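Local coordinates for putative cytoplasmic protein (Salmonella enterica subsp. enterica serovar Typhimurium, PDB 4J32) that probably cleaves peptidoglycan as the type VI secretion amidase effector Tae4, a papain-like NlpC/P60 cysteine peptidase, captured here in complex with the immunity protein Tai4, at residues I40-V44 with V81-D85; C57-M61 with H139-W143; S76-K80 with I90-D95; K122-V127 with T169-L173. Where two conformers were deposited one is given. Residues are numbered along the deposited sequence.

Contact 1. Residues I40-V44 with V81-D85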
# COMPACT_ATOMS: atom_id res chain seq x y z
N ILE A 40 12.52 -24.33 -14.70
CA ILE A 40 12.19 -25.42 -13.79
C ILE A 40 10.74 -25.88 -14.00
O ILE A 40 10.45 -27.09 -13.97
CB ILE A 40 12.50 -25.07 -12.30
CG1 ILE A 40 14.00 -24.80 -12.11
CG2 ILE A 40 12.01 -26.20 -11.34
CD1 ILE A 40 14.38 -24.27 -10.72
N GLY A 41 9.84 -24.93 -14.24
CA GLY A 41 8.45 -25.23 -14.56
C GLY A 41 7.73 -25.87 -13.39
O GLY A 41 8.18 -25.76 -12.25
N GLY A 42 6.63 -26.56 -13.68
CA GLY A 42 5.81 -27.17 -12.63
C GLY A 42 5.34 -26.16 -11.61
O GLY A 42 5.06 -24.99 -11.95
N ASN A 43 5.23 -26.59 -10.35
CA ASN A 43 4.80 -25.69 -9.27
C ASN A 43 5.79 -24.56 -8.96
O ASN A 43 5.37 -23.47 -8.53
CB ASN A 43 4.45 -26.47 -8.01
CG ASN A 43 3.17 -27.29 -8.16
OD1 ASN A 43 2.39 -27.08 -9.10
ND2 ASN A 43 2.94 -28.21 -7.24
N VAL A 44 7.08 -24.82 -9.15
CA VAL A 44 8.08 -23.76 -9.08
C VAL A 44 7.70 -22.62 -10.06
O VAL A 44 7.57 -21.44 -9.65
CB VAL A 44 9.51 -24.29 -9.36
CG1 VAL A 44 10.54 -23.14 -9.52
CG2 VAL A 44 9.97 -25.21 -8.21
N VAL A 81 8.22 -27.06 -3.17
CA VAL A 81 7.26 -27.28 -4.26
C VAL A 81 7.95 -28.06 -5.37
O VAL A 81 9.17 -27.97 -5.54
CB VAL A 81 6.67 -25.97 -4.83
CG1 VAL A 81 5.90 -25.19 -3.76
CG2 VAL A 81 7.75 -25.08 -5.40
N SER A 82 7.16 -28.78 -6.15
CA SER A 82 7.74 -29.60 -7.21
C SER A 82 8.03 -28.79 -8.48
O SER A 82 7.38 -27.77 -8.76
CB SER A 82 6.85 -30.80 -7.50
OG SER A 82 5.53 -30.40 -7.83
N GLY A 83 9.06 -29.22 -9.22
CA GLY A 83 9.30 -28.74 -10.59
C GLY A 83 8.61 -29.61 -11.65
O GLY A 83 7.95 -30.63 -11.33
N ALA A 84 8.76 -29.23 -12.92
CA ALA A 84 8.27 -30.08 -14.03
C ALA A 84 8.95 -31.46 -14.04
O ALA A 84 8.39 -32.43 -14.54
CB ALA A 84 8.47 -29.37 -15.36
N ASP A 85 10.14 -31.54 -13.44
CA ASP A 85 10.88 -32.80 -13.26
C ASP A 85 10.32 -33.70 -12.14
O ASP A 85 10.85 -34.79 -11.91
CB ASP A 85 12.37 -32.50 -12.98
CG ASP A 85 12.58 -31.63 -11.75
OD1 ASP A 85 11.60 -31.27 -11.04
OD2 ASP A 85 13.76 -31.28 -11.48
O HOH W 1 11.95 -29.28 -14.07
O HOH W 2 5.21 -29.47 -10.34
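Two valines in different rotamers, Val44 (t) and Val81 (m), make the apolar core here and bring their CG2 atoms to 3.6 Å of each other. Beside them Ile40, in the extended mt rotamer, lays CG2 3.8 Å from CA of Gly83, a position where a CB on residue 83 would collide with that methyl. Gly41 and Gly42 both have positive phi, and a CB on Gly42 would run into the Gly83-Ala84 peptide, so the backbones can approach closely. Hydrogen bonds from Ala84 N to Ile40 O (2.9 Å) and from Val44 N to Ser82 O (3.0 Å) fasten the two ends. Ser82, in the p rotamer, hydrogen-bonds OG to a water (2.7 Å), and this water accepts from Asn43 N (2.9 Å). Asp85, likewise p, bonds to Tyr89 through OD2. In fold terms, a glycine break between helices 33-40 and 42-49 receives the turn of the beta hairpin formed by strands 80-82 and 88-90.

Contact 2. Residues C57-M61 with H139-W143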
# COMPACT_ATOMS: atom_id res chain seq x y z
N CYS A 57 17.46 -17.65 -4.60
CA CYS A 57 18.57 -18.26 -3.86
C CYS A 57 18.32 -19.75 -3.48
O CYS A 57 19.07 -20.63 -3.94
CB CYS A 57 18.97 -17.39 -2.66
SG CYS A 57 19.97 -18.31 -1.45
N PRO A 58 17.27 -20.05 -2.67
CA PRO A 58 17.12 -21.46 -2.28
C PRO A 58 16.66 -22.38 -3.40
O PRO A 58 16.93 -23.59 -3.37
CB PRO A 58 16.07 -21.40 -1.15
CG PRO A 58 15.27 -20.17 -1.43
CD PRO A 58 16.28 -19.18 -2.01
N ILE A 59 15.99 -21.81 -4.40
CA ILE A 59 15.53 -22.59 -5.54
C ILE A 59 16.73 -22.99 -6.39
O ILE A 59 16.80 -24.13 -6.88
CB ILE A 59 14.48 -21.80 -6.36
CG1 ILE A 59 13.28 -21.43 -5.45
CG2 ILE A 59 14.00 -22.65 -7.60
CD1 ILE A 59 12.23 -20.45 -6.07
N ARG A 60 17.70 -22.08 -6.55
CA ARG A 60 18.90 -22.46 -7.30
C ARG A 60 19.69 -23.56 -6.59
O ARG A 60 20.16 -24.51 -7.22
CB ARG A 60 19.81 -21.27 -7.59
CG ARG A 60 19.18 -20.11 -8.38
CD ARG A 60 20.26 -19.06 -8.68
NE ARG A 60 19.70 -17.90 -9.38
CZ ARG A 60 19.54 -16.70 -8.83
NH1 ARG A 60 19.90 -16.46 -7.56
NH2 ARG A 60 19.00 -15.73 -9.54
N MET A 61 19.84 -23.45 -5.27
CA MET A 61 20.53 -24.47 -4.48
C MET A 61 19.78 -25.82 -4.55
O MET A 61 20.40 -26.88 -4.65
CB MET A 61 20.72 -23.99 -3.04
CG MET A 61 21.87 -22.98 -2.89
SD MET A 61 23.45 -23.57 -3.53
CE MET A 61 23.71 -25.04 -2.51
N HIS A 139 22.38 -15.93 3.11
CA HIS A 139 22.43 -16.31 1.70
C HIS A 139 23.15 -17.66 1.64
O HIS A 139 23.97 -17.97 2.52
CB HIS A 139 23.22 -15.27 0.89
CG HIS A 139 22.94 -15.33 -0.58
ND1 HIS A 139 21.73 -14.97 -1.13
CD2 HIS A 139 23.73 -15.72 -1.62
CE1 HIS A 139 21.78 -15.13 -2.44
NE2 HIS A 139 22.98 -15.59 -2.76
N VAL A 140 22.81 -18.45 0.63
CA VAL A 140 23.43 -19.76 0.38
C VAL A 140 23.77 -19.81 -1.10
O VAL A 140 22.91 -19.53 -1.94
CB VAL A 140 22.47 -20.97 0.60
CG1 VAL A 140 23.27 -22.29 0.70
CG2 VAL A 140 21.56 -20.78 1.79
N THR A 141 25.02 -20.15 -1.42
CA THR A 141 25.45 -20.20 -2.82
C THR A 141 26.67 -21.13 -2.98
O THR A 141 27.06 -21.80 -2.02
CB THR A 141 25.71 -18.78 -3.41
OG1 THR A 141 25.83 -18.85 -4.85
CG2 THR A 141 26.92 -18.14 -2.81
N LEU A 142 27.23 -21.19 -4.19
CA LEU A 142 28.48 -21.92 -4.39
C LEU A 142 29.64 -20.95 -4.44
O LEU A 142 29.47 -19.77 -4.75
CB LEU A 142 28.44 -22.74 -5.69
CG LEU A 142 27.29 -23.75 -5.80
CD1 LEU A 142 27.44 -24.47 -7.11
CD2 LEU A 142 27.33 -24.75 -4.66
N TRP A 143 30.81 -21.47 -4.10
CA TRP A 143 32.03 -20.69 -3.99
C TRP A 143 33.14 -21.52 -4.61
O TRP A 143 33.32 -22.70 -4.26
CB TRP A 143 32.29 -20.40 -2.49
CG TRP A 143 33.65 -19.86 -2.17
CD1 TRP A 143 34.72 -20.57 -1.67
CD2 TRP A 143 34.10 -18.51 -2.31
NE1 TRP A 143 35.80 -19.72 -1.48
CE2 TRP A 143 35.44 -18.46 -1.86
CE3 TRP A 143 33.49 -17.32 -2.74
CZ2 TRP A 143 36.19 -17.28 -1.86
CZ3 TRP A 143 34.23 -16.15 -2.74
CH2 TRP A 143 35.56 -16.14 -2.30
O HOH W 3 21.75 -20.19 -4.29
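Cys57 lays its sulfur over one face of the His139 imidazole, SG lying 4.0 Å from the ring centroid and 23° off the normal, while its CB approaches His139 CE1 to 3.6 Å. The t rotamer of Cys57 also brings SG within 3.5 Å of Val140 N, which donates a hydrogen bond to it. One helical turn later Met61, mmm in the conformer given, packs CG 3.9 Å from Val140 CG1 and SD 4.2 Å from Leu142 CD2. Between these two side chains a buried water donates to both Cys57 O and Val140 O (2.7 Å each), bridging the gap between helix and strand, whose axes approach to 8.0 Å at 43°. A cysteine at the start of a helix facing a histidine on a strand of the sheet is the layout of papain-like NlpC/P60 peptidases. Here His139 NE2 is bonded to Asp150, so the three are consistent with a catalytic Cys-His-Asp set, and His139 also touches Ser72 of the Tai4 chain. Strand 138-143 is an outermost strand of the sheet, paired with strand 124-131; helix 93-103 packs on Val140 and Pro58, and helix 19-28 reaches Leu142, Thr141 and Arg60.

Contact 3. Residues S76-K80 with I90-D95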
# COMPACT_ATOMS: atom_id res chain seq x y z
N SER A 76 11.35 -34.45 3.52
CA SER A 76 12.22 -33.52 4.24
C SER A 76 11.34 -32.47 4.95
O SER A 76 10.39 -31.96 4.35
CB SER A 76 13.13 -32.79 3.24
OG SER A 76 14.26 -32.28 3.92
N PRO A 77 11.62 -32.18 6.23
CA PRO A 77 10.76 -31.29 7.03
C PRO A 77 10.94 -29.79 6.70
O PRO A 77 11.16 -29.00 7.62
CB PRO A 77 11.20 -31.59 8.47
CG PRO A 77 12.65 -31.95 8.35
CD PRO A 77 12.76 -32.69 7.03
N TYR A 78 10.83 -29.44 5.42
CA TYR A 78 11.00 -28.07 4.92
C TYR A 78 9.97 -27.80 3.83
O TYR A 78 9.66 -28.70 3.03
CB TYR A 78 12.41 -27.87 4.34
CG TYR A 78 13.47 -28.24 5.35
CD1 TYR A 78 13.74 -27.41 6.44
CD2 TYR A 78 14.16 -29.45 5.25
CE1 TYR A 78 14.69 -27.77 7.40
CE2 TYR A 78 15.11 -29.82 6.20
CZ TYR A 78 15.37 -28.97 7.26
OH TYR A 78 16.29 -29.33 8.21
N ALA A 79 9.45 -26.58 3.79
CA ALA A 79 8.49 -26.21 2.76
C ALA A 79 9.14 -26.33 1.37
O ALA A 79 10.26 -25.86 1.16
CB ALA A 79 7.95 -24.79 3.01
N LYS A 80 8.46 -26.97 0.43
CA LYS A 80 9.03 -27.16 -0.91
C LYS A 80 7.90 -27.33 -1.91
O LYS A 80 6.78 -27.67 -1.54
CB LYS A 80 9.93 -28.41 -0.93
CG LYS A 80 9.16 -29.72 -0.70
CD LYS A 80 10.10 -30.92 -0.41
CE LYS A 80 10.51 -31.01 1.06
NZ LYS A 80 9.35 -31.40 1.93
N ILE A 90 13.09 -26.31 -2.34
CA ILE A 90 12.93 -25.51 -1.13
C ILE A 90 12.96 -24.03 -1.50
O ILE A 90 13.78 -23.60 -2.31
CB ILE A 90 14.04 -25.88 -0.10
CG1 ILE A 90 13.74 -27.27 0.50
CG2 ILE A 90 14.22 -24.77 1.00
CD1 ILE A 90 14.91 -27.83 1.39
N TYR A 91 12.05 -23.24 -0.92
CA TYR A 91 11.88 -21.86 -1.37
C TYR A 91 12.19 -20.79 -0.31
O TYR A 91 12.10 -19.59 -0.58
CB TYR A 91 10.50 -21.65 -2.02
CG TYR A 91 9.30 -22.00 -1.14
CD1 TYR A 91 8.78 -21.08 -0.24
CD2 TYR A 91 8.68 -23.25 -1.23
CE1 TYR A 91 7.66 -21.37 0.55
CE2 TYR A 91 7.55 -23.55 -0.45
CZ TYR A 91 7.04 -22.60 0.42
OH TYR A 91 5.95 -22.86 1.22
N ARG A 92 12.54 -21.24 0.89
CA ARG A 92 12.99 -20.35 1.96
C ARG A 92 14.49 -20.51 2.22
O ARG A 92 15.00 -21.64 2.35
CB ARG A 92 12.21 -20.60 3.26
CG ARG A 92 10.73 -20.24 3.13
CD ARG A 92 9.96 -20.49 4.45
NE ARG A 92 8.66 -19.83 4.38
CZ ARG A 92 7.47 -20.42 4.45
NH1 ARG A 92 7.37 -21.74 4.66
NH2 ARG A 92 6.36 -19.68 4.34
N VAL A 93 15.17 -19.38 2.33
CA VAL A 93 16.59 -19.35 2.66
C VAL A 93 16.88 -20.06 3.98
O VAL A 93 17.76 -20.91 4.05
CB VAL A 93 17.13 -17.90 2.71
CG1 VAL A 93 18.62 -17.91 3.19
CG2 VAL A 93 17.02 -17.28 1.30
N ASN A 94 16.10 -19.75 5.02
CA ASN A 94 16.32 -20.33 6.33
C ASN A 94 16.20 -21.87 6.26
O ASN A 94 16.93 -22.59 6.94
CB ASN A 94 15.34 -19.74 7.36
CG ASN A 94 15.86 -18.43 7.99
OD1 ASN A 94 17.05 -18.09 7.89
ND2 ASN A 94 14.97 -17.70 8.70
N ASP A 95 15.24 -22.34 5.45
CA ASP A 95 15.01 -23.78 5.29
C ASP A 95 16.16 -24.43 4.55
O ASP A 95 16.61 -25.51 4.94
CB ASP A 95 13.69 -24.07 4.54
CG ASP A 95 12.48 -23.97 5.44
OD1 ASP A 95 12.63 -23.82 6.69
OD2 ASP A 95 11.35 -24.06 4.91
O HOH W 4 11.30 -23.58 2.16
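At the base of the beta hairpin of strands 80-82 and 88-90, the incoming loop packs against the outgoing chain as it enters helix 93-103. Ala79 loses more surface than any other residue, its methyl packed against both Tyr91 OH (CB to OH 3.3 Å) and Arg92 NH1 (CB to NH1 3.5 Å). Its O receives a CA-H...O contact from Ile90 CA at 3.5 Å. Tyr78 places CB 3.9 Å from Ile90 CD1 and sets one ring face against the helix, with CD1 3.8 Å from Asp95 O. Ile90, the third main contributor, continues onto Tyr99 of the same helix. Arg92 occupies the N-cap position and sends its guanidinium to the Tai4 chain, bonding to backbone oxygens of Leu44 and Gln49; Glu45 of that chain accepts from Val93 N and Asn94 N. Ala79 N gives Asp95 OD2 a weak hydrogen bond of 3.3 Å, and beside it one water donates to Ala79 O (2.7 Å) and Asp95 OD2 (2.8 Å) while accepting from Arg92 N (2.9 Å).

Contact 4. Residues K122-V127 with T169-L173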
# COMPACT_ATOMS: atom_id res chain seq x y z
N LYS A 122 39.60 -22.80 -1.11
CA LYS A 122 38.71 -23.92 -0.86
C LYS A 122 37.43 -23.68 -1.62
O LYS A 122 37.05 -22.53 -1.85
CB LYS A 122 38.42 -24.08 0.63
CG LYS A 122 39.68 -24.55 1.39
CD LYS A 122 39.46 -24.63 2.86
CE LYS A 122 40.72 -25.23 3.50
NZ LYS A 122 40.58 -25.30 4.96
N LYS A 123 36.74 -24.75 -1.99
CA LYS A 123 35.54 -24.61 -2.83
C LYS A 123 34.39 -25.51 -2.39
O LYS A 123 34.62 -26.62 -1.88
CB LYS A 123 35.89 -24.84 -4.31
CG LYS A 123 36.36 -26.25 -4.67
CD LYS A 123 36.85 -26.33 -6.10
CE LYS A 123 37.21 -27.78 -6.49
NZ LYS A 123 38.38 -28.32 -5.73
N GLY A 124 33.16 -25.03 -2.56
CA GLY A 124 31.98 -25.83 -2.23
C GLY A 124 30.76 -24.99 -1.95
O GLY A 124 30.56 -23.97 -2.59
N ILE A 125 29.93 -25.42 -1.01
CA ILE A 125 28.70 -24.71 -0.72
C ILE A 125 28.97 -23.75 0.45
O ILE A 125 29.46 -24.18 1.50
CB ILE A 125 27.57 -25.70 -0.33
CG1 ILE A 125 27.27 -26.67 -1.49
CG2 ILE A 125 26.31 -24.93 0.11
CD1 ILE A 125 26.39 -27.85 -1.08
N ILE A 126 28.64 -22.48 0.26
CA ILE A 126 28.86 -21.47 1.29
C ILE A 126 27.54 -20.89 1.82
O ILE A 126 26.61 -20.61 1.06
CB ILE A 126 29.83 -20.34 0.81
CG1 ILE A 126 30.28 -19.44 1.98
CG2 ILE A 126 29.20 -19.50 -0.33
CD1 ILE A 126 31.63 -18.81 1.74
N VAL A 127 27.47 -20.75 3.14
CA VAL A 127 26.36 -20.06 3.78
C VAL A 127 26.93 -18.88 4.52
O VAL A 127 27.94 -19.01 5.22
CB VAL A 127 25.61 -20.99 4.80
CG1 VAL A 127 24.60 -20.20 5.66
CG2 VAL A 127 24.89 -22.12 4.04
N THR A 169 30.04 -20.25 6.65
CA THR A 169 30.23 -21.69 6.79
C THR A 169 30.43 -22.28 5.40
O THR A 169 29.66 -21.98 4.48
CB THR A 169 28.97 -22.32 7.44
OG1 THR A 169 28.74 -21.72 8.72
CG2 THR A 169 29.09 -23.85 7.62
N LEU A 170 31.46 -23.11 5.25
CA LEU A 170 31.73 -23.77 3.99
C LEU A 170 31.70 -25.30 4.15
O LEU A 170 32.32 -25.86 5.07
CB LEU A 170 33.08 -23.30 3.42
CG LEU A 170 33.48 -23.87 2.04
CD1 LEU A 170 32.73 -23.18 0.89
CD2 LEU A 170 34.99 -23.76 1.83
N TRP A 171 30.94 -25.97 3.27
CA TRP A 171 31.07 -27.42 3.09
C TRP A 171 31.82 -27.64 1.79
O TRP A 171 31.34 -27.26 0.73
CB TRP A 171 29.69 -28.08 2.96
CG TRP A 171 28.94 -28.22 4.27
CD1 TRP A 171 29.09 -29.20 5.19
CD2 TRP A 171 27.94 -27.33 4.78
NE1 TRP A 171 28.24 -28.98 6.27
CE2 TRP A 171 27.51 -27.86 6.02
CE3 TRP A 171 27.35 -26.17 4.30
CZ2 TRP A 171 26.52 -27.23 6.81
CZ3 TRP A 171 26.36 -25.54 5.08
CH2 TRP A 171 25.96 -26.08 6.32
N ILE A 172 33.01 -28.23 1.88
CA ILE A 172 33.82 -28.47 0.68
C ILE A 172 33.15 -29.49 -0.23
O ILE A 172 32.66 -30.55 0.23
CB ILE A 172 35.26 -28.93 1.08
CG1 ILE A 172 36.02 -27.77 1.75
CG2 ILE A 172 36.02 -29.50 -0.11
CD1 ILE A 172 37.39 -28.16 2.30
N LEU A 173 33.13 -29.19 -1.53
CA LEU A 173 32.70 -30.15 -2.54
C LEU A 173 33.91 -30.70 -3.29
O LEU A 173 34.78 -29.92 -3.69
CB LEU A 173 31.66 -29.52 -3.51
CG LEU A 173 30.32 -29.04 -2.93
CD1 LEU A 173 29.42 -28.51 -4.07
CD2 LEU A 173 29.59 -30.15 -2.17
O HOH W 5 37.42 -29.36 -3.25
O HOH W 6 27.00 -19.54 8.48
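Lys122 sets CB 3.6 Å from Leu170 CD2 and CD 4.1 Å from Ile172 CD1 before its end leads away from the partner segment. Lys123 O then accepts the first cross-strand hydrogen bond, from Leu173 N (3.0 Å), and its NZ reaches Leu173 O through a water. Gly124, a non-hydrogen-bonded partner of Ile172, has backbone angles that by themselves call for glycine; its CA comes 3.3 Å from Trp171 O. Ile125 and Trp171 form a hydrogen-bonded pair, N to O 2.9 Å in both directions, with Ile125 CG1 also 3.8 Å from Leu173 CD1. Ile126 faces Leu170 in a non-hydrogen-bonded pair, CB 4.1 Å from Leu170 CD1. Val127 pairs with Thr169, N to O 2.8 Å each way, and its CG2 meets the edge of the Trp171 ring at CZ3 (3.9 Å). Ile125, Val127 and Trp171 share the sheet face packed against helix 93-103. This regular antiparallel ladder joins the two inner strands of the four-stranded sheet, as expected for the beta subdomain of a papain-like fold.

How the contacts relate
From the N terminus, the chain opens contact 1 at 40-44, contact 2 at 57-61 and contact 3 at 76-80. Contact 1 closes first, at 81-85, so it crosses both others; contact 3 closes at 90-95, wholly within the long loop of contact 2. Contact 4 opens at 122-127 before contact 2 closes at 139-143, and the two cross when contact 4 closes at 169-173. Contact 2, near the centre of the chain, links the halves: Ile59 packs on Ile40 and Val44 of contact 1, Pro58 on residues 90-93 of contact 3, and strand 138-143 pairs with 124-131 of contact 4. Contacts 1 and 4 lie on opposite sides, their centres 26 Å apart.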